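Local coordinates for protein TonB-dependent siderophore receptor (Pseudomonas aeruginosa 39016, PDB 5NEC) that probably takes up iron-siderophore complexes, and drugs conjugated to siderophores, across the outer membrane with energy passed on by TonB, at residues 321-325 against 326-330; 465-468 against 469-473. All blocks are in the same frame, centred on the assembly; numbering follows the deposited sequence.

Interaction 1: residues 321-325 against 326-330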
loop_
_atom_site.group_PDB
_atom_site.type_symbol
_atom_site.label_atom_id
_atom_site.label_comp_id
_atom_site.label_asym_id
_atom_site.label_seq_id
_atom_site.Cartn_x
_atom_site.Cartn_y
_atom_site.Cartn_z
ATOM N N GLY A 321 -15.438 -24.165 15.631
ATOM C CA GLY A 321 -16.679 -24.808 15.279
ATOM C C GLY A 321 -17.874 -24.397 16.112
ATOM O O GLY A 321 -18.957 -24.912 15.881
ATOM N N ASN A 322 -17.711 -23.432 17.026
ATOM C CA ASN A 322 -18.847 -22.911 17.816
ATOM C C ASN A 322 -19.931 -22.262 16.953
ATOM O O ASN A 322 -21.089 -22.223 17.359
ATOM C CB ASN A 322 -18.401 -21.881 18.852
ATOM C CG ASN A 322 -17.328 -22.400 19.780
ATOM O OD1 ASN A 322 -17.471 -23.464 20.362
ATOM N ND2 ASN A 322 -16.245 -21.636 19.938
ATOM N N ILE A 323 -19.557 -21.722 15.793
ATOM C CA ILE A 323 -20.528 -21.117 14.867
ATOM C C ILE A 323 -21.605 -22.087 14.394
ATOM O O ILE A 323 -22.728 -21.660 14.120
ATOM C CB ILE A 323 -19.873 -20.426 13.636
ATOM C CG1 ILE A 323 -19.052 -21.415 12.779
ATOM C CG2 ILE A 323 -19.025 -19.242 14.103
ATOM C CD1 ILE A 323 -18.570 -20.825 11.473
ATOM N N ASN A 324 -21.281 -23.372 14.342
ATOM C CA ASN A 324 -22.256 -24.383 13.974
ATOM C C ASN A 324 -23.334 -24.676 15.011
ATOM O O ASN A 324 -24.264 -25.399 14.691
ATOM C CB ASN A 324 -21.541 -25.665 13.530
ATOM C CG ASN A 324 -20.757 -25.452 12.255
ATOM O OD1 ASN A 324 -21.263 -24.861 11.329
ATOM N ND2 ASN A 324 -19.509 -25.873 12.223
ATOM N N ASN A 325 -23.226 -24.137 16.227
ATOM C CA ASN A 325 -24.328 -24.183 17.190
ATOM C C ASN A 325 -24.906 -22.795 17.460
ATOM O O ASN A 325 -25.724 -22.644 18.349
ATOM C CB ASN A 325 -23.894 -24.873 18.490
ATOM C CG ASN A 325 -22.951 -24.016 19.345
ATOM O OD1 ASN A 325 -23.119 -22.809 19.479
ATOM N ND2 ASN A 325 -21.948 -24.648 19.911
ATOM N N GLY A 326 -24.468 -21.782 16.710
ATOM C CA GLY A 326 -24.993 -20.414 16.804
ATOM C C GLY A 326 -24.253 -19.449 17.728
ATOM O O GLY A 326 -24.823 -18.420 18.129
ATOM N N SER A 327 -22.994 -19.766 18.059
ATOM C CA SER A 327 -22.176 -18.924 18.942
ATOM C C SER A 327 -20.749 -18.679 18.431
ATOM O O SER A 327 -20.266 -19.326 17.493
ATOM C CB SER A 327 -22.134 -19.521 20.342
ATOM O OG SER A 327 -21.390 -20.704 20.353
ATOM N N VAL A 328 -20.083 -17.715 19.060
ATOM C CA VAL A 328 -18.748 -17.255 18.642
ATOM C C VAL A 328 -17.858 -17.029 19.863
ATOM O O VAL A 328 -18.205 -16.225 20.727
ATOM C CB VAL A 328 -18.849 -15.926 17.861
ATOM C CG1 VAL A 328 -17.470 -15.355 17.566
ATOM C CG2 VAL A 328 -19.648 -16.108 16.568
ATOM N N TRP A 329 -16.707 -17.693 19.903
ATOM C CA TRP A 329 -15.673 -17.373 20.892
ATOM C C TRP A 329 -14.921 -16.087 20.477
ATOM O O TRP A 329 -14.417 -15.996 19.354
ATOM C CB TRP A 329 -14.703 -18.537 21.025
ATOM C CG TRP A 329 -13.509 -18.276 21.849
ATOM C CD1 TRP A 329 -13.479 -17.716 23.078
ATOM C CD2 TRP A 329 -12.158 -18.590 21.508
ATOM N NE1 TRP A 329 -12.176 -17.669 23.547
ATOM C CE2 TRP A 329 -11.345 -18.193 22.593
ATOM C CE3 TRP A 329 -11.552 -19.169 20.390
ATOM C CZ2 TRP A 329 -9.957 -18.346 22.593
ATOM C CZ3 TRP A 329 -10.165 -19.347 20.393
ATOM C CH2 TRP A 329 -9.386 -18.928 21.497
ATOM N N ARG A 330 -14.890 -15.100 21.366
ATOM C CA ARG A 330 -14.145 -13.850 21.133
ATOM C C ARG A 330 -12.673 -14.046 21.453
ATOM O O ARG A 330 -12.191 -13.694 22.517
ATOM C CB ARG A 330 -14.705 -12.705 21.953
ATOM C CG ARG A 330 -16.041 -12.232 21.427
ATOM C CD ARG A 330 -16.643 -11.261 22.418
ATOM N NE ARG A 330 -17.809 -10.543 21.919
ATOM C CZ ARG A 330 -18.855 -10.175 22.664
ATOM N NH1 ARG A 330 -18.931 -10.492 23.956
ATOM N NH2 ARG A 330 -19.865 -9.516 22.105
#
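Gly326 follows the 3-10 turn 322-325 directly and gives its N-H to the carbonyl of Ile323 (N to O 3.1 Å, N-H...O 153°), coming in well above the carbonyl plane. Its positive phi turns the chain back, and Ser327 N then reaches Asn322 O at 3.2 Å and 158°. The inner bond closes four residues (323-326) and the outer one six (322-327); with the glycine in the left-handed region they make a Schellman motif that ends the turn. Asn322 O also accepts Asn325 N, and its two donors come from opposite faces of the carbonyl plane. The side chain of Ser327 adds a third link: with OG between the backbone N and the carbonyl carbon (chi1 70°), the hydroxyl donates in the amide plane to a lone pair of Asn325 OD1, 2.9 Å from OG. At Val328 the contact becomes apolar, with CG2 meeting CG2 of Ile323 obliquely at 4.0 Å. Trp329 brings CB to 3.6 Å from Asn322 ND2, its indole plane nearly perpendicular to the amide. Asp317 OD1 accepts from both Asn322 ND2 and Trp329 N, tying turn and strand together. Asn322 is buried, yet its polar groups are matched: the carbonyl by two backbone donors, ND2 by Asp317 and Asn388, and OD1 by a weak bond from Cys390 N, which should hold the turn in place at the start of strand 327-354.

Interaction 2: residues 465-468 against 469-473; sequences HGVR and PATKL
Van der Waals contacts between Val467 and Thr471 and between His465 and Ala470 bridge this loop. Methyl CG2 of Val467 meets CG2 of Thr471 at 3.6 Å, the two side chains crossing at about a right angle; with CG1 anti to the carbonyl carbon (chi1 -57°), the other methyl, CG2, falls between the valine's backbone N and carbonyl carbon, where it also lies 3.6 Å from Pro469 O. Nearer the strand ends, Ala470 CB approaches the His465 ring obliquely, 3.8 Å from ND1. The peptide between Arg468 and Pro469 is cis, drawing their CA atoms to 3.0 Å, and with both residues extended, 467-470 forms a type VIb turn. As expected for that class, Val467 O and Ala470 N, 3.3 Å apart, are not aligned for a hydrogen bond. A CH...O contact from Ala470 CA to Val467 O (3.5 Å, 128° at the hydrogen) is made instead. The whole contact lies on the surface, in the loop joining antiparallel strands 447-464 and 471-488; backbone bonds of Thr471 with Asn464 and Leu473 with Ala462 begin the pairing of those two strands, and His465 is bonded through its backbone to Pro425, next to strand 426-444.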
loop_
_atom_site.group_PDB
_atom_site.type_symbol
_atom_site.label_atom_id
_atom_site.label_comp_id
_atom_site.label_asym_id
_atom_site.label_seq_id
_atom_site.Cartn_x
_atom_site.Cartn_y
_atom_site.Cartn_z
ATOM N N HIS A 465 13.515 -12.586 25.105
ATOM C CA HIS A 465 13.232 -12.650 26.539
ATOM C C HIS A 465 11.939 -13.428 26.830
ATOM O O HIS A 465 11.558 -13.562 28.000
ATOM C CB HIS A 465 13.187 -11.217 27.128
ATOM C CG HIS A 465 14.446 -10.435 26.871
ATOM N ND1 HIS A 465 15.620 -10.645 27.570
ATOM C CD2 HIS A 465 14.727 -9.493 25.945
ATOM C CE1 HIS A 465 16.563 -9.858 27.095
ATOM N NE2 HIS A 465 16.045 -9.140 26.116
ATOM N N GLY A 466 11.265 -13.942 25.790
ATOM C CA GLY A 466 10.094 -14.816 25.973
ATOM C C GLY A 466 10.398 -16.240 26.415
ATOM O O GLY A 466 9.506 -16.936 26.831
ATOM N N VAL A 467 11.652 -16.672 26.301
ATOM C CA VAL A 467 12.094 -17.991 26.751
ATOM C C VAL A 467 13.170 -17.798 27.826
ATOM O O VAL A 467 13.841 -16.755 27.878
ATOM C CB VAL A 467 12.671 -18.881 25.600
ATOM C CG1 VAL A 467 11.654 -19.062 24.483
ATOM C CG2 VAL A 467 13.985 -18.330 25.040
ATOM N N ARG A 468 13.367 -18.849 28.622
ATOM C CA ARG A 468 14.169 -18.808 29.823
ATOM C C ARG A 468 15.226 -19.922 29.836
ATOM O O ARG A 468 14.870 -21.080 29.831
ATOM C CB ARG A 468 13.230 -18.993 30.994
ATOM C CG ARG A 468 13.881 -18.683 32.304
ATOM C CD ARG A 468 13.289 -19.435 33.479
ATOM N NE ARG A 468 14.268 -19.324 34.549
ATOM C CZ ARG A 468 14.478 -18.222 35.258
ATOM N NH1 ARG A 468 13.732 -17.135 35.051
ATOM N NH2 ARG A 468 15.423 -18.217 36.197
ATOM N N PRO A 469 16.531 -19.590 29.853
ATOM C CA PRO A 469 17.142 -18.254 29.792
ATOM C C PRO A 469 16.923 -17.591 28.441
ATOM O O PRO A 469 16.635 -18.271 27.466
ATOM C CB PRO A 469 18.627 -18.521 30.028
ATOM C CG PRO A 469 18.819 -19.943 29.648
ATOM C CD PRO A 469 17.546 -20.652 29.973
ATOM N N ALA A 470 17.063 -16.266 28.404
ATOM C CA ALA A 470 16.987 -15.508 27.169
ATOM C C ALA A 470 17.991 -16.049 26.160
ATOM O O ALA A 470 19.092 -16.452 26.538
ATOM C CB ALA A 470 17.250 -14.040 27.431
ATOM N N THR A 471 17.593 -16.073 24.886
ATOM C CA THR A 471 18.454 -16.524 23.789
ATOM C C THR A 471 18.977 -15.324 23.020
ATOM O O THR A 471 18.302 -14.272 22.918
ATOM C CB THR A 471 17.726 -17.480 22.817
ATOM O OG1 THR A 471 16.574 -16.834 22.252
ATOM C CG2 THR A 471 17.279 -18.778 23.562
ATOM N N LYS A 472 20.205 -15.495 22.530
ATOM C CA LYS A 472 20.858 -14.555 21.671
ATOM C C LYS A 472 21.268 -15.313 20.408
ATOM O O LYS A 472 22.106 -16.209 20.472
ATOM C CB LYS A 472 22.070 -13.973 22.375
ATOM C CG LYS A 472 22.710 -12.833 21.608
ATOM C CD LYS A 472 24.102 -12.532 22.144
ATOM C CE LYS A 472 24.756 -11.459 21.293
ATOM N NZ LYS A 472 26.117 -11.163 21.803
ATOM N N LEU A 473 20.674 -14.952 19.269
ATOM C CA LEU A 473 20.908 -15.643 17.997
ATOM C C LEU A 473 21.236 -14.641 16.902
ATOM O O LEU A 473 20.507 -13.695 16.697
ATOM C CB LEU A 473 19.676 -16.485 17.628
ATOM C CG LEU A 473 19.403 -17.657 18.606
ATOM C CD1 LEU A 473 18.032 -18.295 18.334
ATOM C CD2 LEU A 473 20.514 -18.722 18.599
#

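Overall arrangement
Interactions 1 and 2 both shape loops of the TonB-dependent receptor barrel where the chain enters a long strand, 327-354 in one case and 471-488 in the other. Their centres lie 37 Å apart, with nearest atoms about 20 Å from each other, so they do not touch; each is 34 Å from the centre of the chain. Strands 357-379, 426-444 and 447-464 separate them along the barrel wall. The alternation of longer loops with tight turns is consistent with both lying on the extracellular side. They reverse the chain differently: interaction 1 through a partly buried, hydrogen-bonded Schellman motif, interaction 2 through a type VIb cis-proline turn on the surface.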